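Long-range contact in DUF4973 domain-containing protein (Bacteroides thetaiotaomicron, PDB 4QNI), which is of unknown function but is probably an auxiliary nutrient-binding protein, built from two domains: residues A[169-174]-A[212-217]. Numbering follows the deposited sequence.
Sequences NDYSGD and DEQTIF. With EDO (1,2-ethanediol), chain F.
Asn-169 meets Asp-212 and Thr-215 in a buried contact of two turns, one leading into strand 173-176 and the other joining strands 205-210 and 215-219 of the antiparallel sheet in the BT_3044-like C-terminal region. It illustrates how one side-chain amide can hold two turns together by using both of its ends. ND2 gives a hydrogen bond of 2.7 Å to Asp-212 O, which lies close to the amide plane and receives it in its own carbonyl plane; a weak second bond runs from ND2 to Thr-215 O at 3.3 Å. OD1, at the other end, accepts from Tyr-171 N at 2.9 Å, the donor standing 43° above the carbonyl plane. This bond closes an Asx turn, set within the type I beta turn from Asn-169 to Ser-172. Asp-212 closes an Asx turn of its own, its OD1 accepting from Gln-214 N; Thr-215 OG1 gives OD1 a second bond, from the opposite face of the carboxylate. An alanine in place of Asn-169 would probably leave Asp-212 O without this donor and Tyr-171 N without its acceptor, letting the two turns shift against each other. Tyr-171 adds a second link. Its ring edge faces Glu-213 O, 3.3 Å from CE2, while Asp-170 CB covers one face. The bend at chi2 (-62°) turns Gln-214 CD back toward the tyrosine, and NE2 donates to Tyr-171 OH at 3.0 Å, the amide plane 74° from the ring. Glu-242 O and Phe-239 O, outside the turns, also bond to Tyr-171 OH and Gln-214 NE2 respectively. Water bridges the turns twice, from Asp-170 N to Glu-213 O and from Asp-170 OD2 to Gln-214 OE1. On the strand side, Ile-216 CG2 packs against Tyr-171 CB and, at 3.9 Å, Ser-172 CB.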
loop_
_atom_site.group_PDB
_atom_site.type_symbol
_atom_site.label_atom_id
_atom_site.label_comp_id
_atom_site.label_asym_id
_atom_site.label_seq_id
_atom_site.Cartn_x
_atom_site.Cartn_y
_atom_site.Cartn_z
ATOM N N ASN A 169 -20.802 -1.136 -28.600
ATOM C CA ASN A 169 -21.639 -1.891 -29.510
ATOM C C ASN A 169 -21.244 -3.370 -29.285
ATOM O O ASN A 169 -20.536 -3.662 -28.311
ATOM C CB ASN A 169 -21.484 -1.394 -30.965
ATOM C CG ASN A 169 -20.095 -1.539 -31.556
ATOM O OD1 ASN A 169 -19.237 -2.256 -31.041
ATOM N ND2 ASN A 169 -19.821 -0.815 -32.628
ATOM N N ASP A 170 -21.689 -4.303 -30.139
ATOM C CA ASP A 170 -21.361 -5.728 -29.946
ATOM C C ASP A 170 -19.884 -6.049 -30.184
ATOM O O ASP A 170 -19.463 -7.148 -29.902
ATOM C CB ASP A 170 -22.221 -6.616 -30.896
ATOM C CG ASP A 170 -23.723 -6.580 -30.649
ATOM O OD1 ASP A 170 -24.132 -6.247 -29.521
ATOM O OD2 ASP A 170 -24.484 -6.930 -31.569
ATOM N N TYR A 171 -19.102 -5.116 -30.686
ATOM C CA TYR A 171 -17.752 -5.385 -31.165
ATOM C C TYR A 171 -16.678 -4.523 -30.566
ATOM O O TYR A 171 -15.540 -4.562 -31.050
ATOM C CB TYR A 171 -17.744 -5.139 -32.703
ATOM C CG TYR A 171 -18.972 -5.659 -33.416
ATOM C CD1 TYR A 171 -19.143 -7.025 -33.658
ATOM C CD2 TYR A 171 -19.999 -4.796 -33.794
ATOM C CE1 TYR A 171 -20.316 -7.516 -34.252
ATOM C CE2 TYR A 171 -21.154 -5.270 -34.423
ATOM C CZ TYR A 171 -21.311 -6.630 -34.644
ATOM O OH TYR A 171 -22.467 -7.078 -35.234
ATOM N N SER A 172 -17.018 -3.722 -29.559
ATOM C CA SER A 172 -16.058 -2.787 -29.007
ATOM C C SER A 172 -15.592 -3.170 -27.611
ATOM O O SER A 172 -16.268 -3.866 -26.867
ATOM C CB SER A 172 -16.653 -1.379 -28.990
ATOM O OG SER A 172 -17.790 -1.355 -28.146
ATOM N N GLY A 173 -14.456 -2.615 -27.255
ATOM C CA GLY A 173 -13.807 -2.813 -25.984
ATOM C C GLY A 173 -12.328 -2.987 -26.217
ATOM O O GLY A 173 -11.816 -2.674 -27.305
ATOM N N ASP A 174 -11.649 -3.534 -25.199
ATOM C CA ASP A 174 -10.218 -3.764 -25.229
ATOM C C ASP A 174 -9.954 -5.187 -25.680
ATOM O O ASP A 174 -10.119 -6.171 -24.940
ATOM C CB ASP A 174 -9.551 -3.420 -23.870
ATOM C CG ASP A 174 -9.647 -1.935 -23.487
ATOM O OD1 ASP A 174 -10.085 -1.124 -24.329
ATOM O OD2 ASP A 174 -9.304 -1.595 -22.346
ATOM N N ASP A 212 -20.297 3.447 -34.931
ATOM C CA ASP A 212 -21.741 3.236 -34.934
ATOM C C ASP A 212 -22.007 1.786 -34.456
ATOM O O ASP A 212 -21.109 1.182 -33.848
ATOM C CB ASP A 212 -22.373 3.573 -36.294
ATOM C CG ASP A 212 -21.857 2.792 -37.489
ATOM O OD1 ASP A 212 -21.400 1.628 -37.298
ATOM O OD2 ASP A 212 -21.986 3.305 -38.627
ATOM N N GLU A 213 -23.209 1.246 -34.682
ATOM C CA GLU A 213 -23.582 -0.109 -34.232
ATOM C C GLU A 213 -22.766 -1.245 -34.842
ATOM O O GLU A 213 -22.639 -2.296 -34.208
ATOM C CB GLU A 213 -25.044 -0.409 -34.558
ATOM C CG GLU A 213 -26.040 0.369 -33.737
ATOM C CD GLU A 213 -27.494 0.109 -34.088
ATOM O OE1 GLU A 213 -27.772 -0.663 -35.037
ATOM O OE2 GLU A 213 -28.365 0.659 -33.380
ATOM N N GLN A 214 -22.279 -1.065 -36.075
ATOM C CA GLN A 214 -21.584 -2.132 -36.816
ATOM C C GLN A 214 -20.163 -1.749 -37.179
ATOM O O GLN A 214 -19.531 -2.411 -38.022
ATOM C CB GLN A 214 -22.365 -2.433 -38.123
ATOM C CG GLN A 214 -23.753 -3.028 -37.898
ATOM C CD GLN A 214 -23.698 -4.372 -37.193
ATOM O OE1 GLN A 214 -24.483 -4.638 -36.275
ATOM N NE2 GLN A 214 -22.762 -5.255 -37.599
ATOM N N THR A 215 -19.659 -0.668 -36.557
ATOM C CA THR A 215 -18.334 -0.162 -36.881
ATOM C C THR A 215 -17.599 0.290 -35.642
ATOM O O THR A 215 -18.144 0.982 -34.780
ATOM C CB THR A 215 -18.414 1.023 -37.899
ATOM O OG1 THR A 215 -19.488 0.841 -38.822
ATOM C CG2 THR A 215 -17.128 1.257 -38.653
ATOM N N ILE A 216 -16.327 -0.046 -35.614
ATOM C CA ILE A 216 -15.386 0.407 -34.594
ATOM C C ILE A 216 -14.201 1.004 -35.331
ATOM O O ILE A 216 -14.102 0.880 -36.569
ATOM C CB ILE A 216 -14.941 -0.771 -33.636
ATOM C CG1 ILE A 216 -14.166 -1.887 -34.375
ATOM C CG2 ILE A 216 -16.120 -1.340 -32.821
ATOM C CD1 ILE A 216 -13.408 -2.920 -33.404
ATOM N N PHE A 217 -13.265 1.570 -34.577
ATOM C CA PHE A 217 -11.954 1.859 -35.117
ATOM C C PHE A 217 -10.898 1.430 -34.071
ATOM O O PHE A 217 -11.192 1.320 -32.871
ATOM C CB PHE A 217 -11.752 3.315 -35.625
ATOM C CG PHE A 217 -11.468 4.332 -34.545
ATOM C CD1 PHE A 217 -10.183 4.489 -34.034
ATOM C CD2 PHE A 217 -12.492 5.126 -34.030
ATOM C CE1 PHE A 217 -9.932 5.395 -33.014
ATOM C CE2 PHE A 217 -12.244 6.025 -33.005
ATOM C CZ PHE A 217 -10.966 6.155 -32.504
HETATM C C1 EDO F . -21.236 -9.449 -28.078
HETATM O O1 EDO F . -19.833 -9.572 -27.898
HETATM C C2 EDO F . -21.925 -9.235 -26.702
HETATM O O2 EDO F . -23.340 -9.128 -26.863
HETATM O O HOH W 1 -23.622 -3.764 -32.346
HETATM O O HOH W 2 -24.910 -6.004 -34.015
#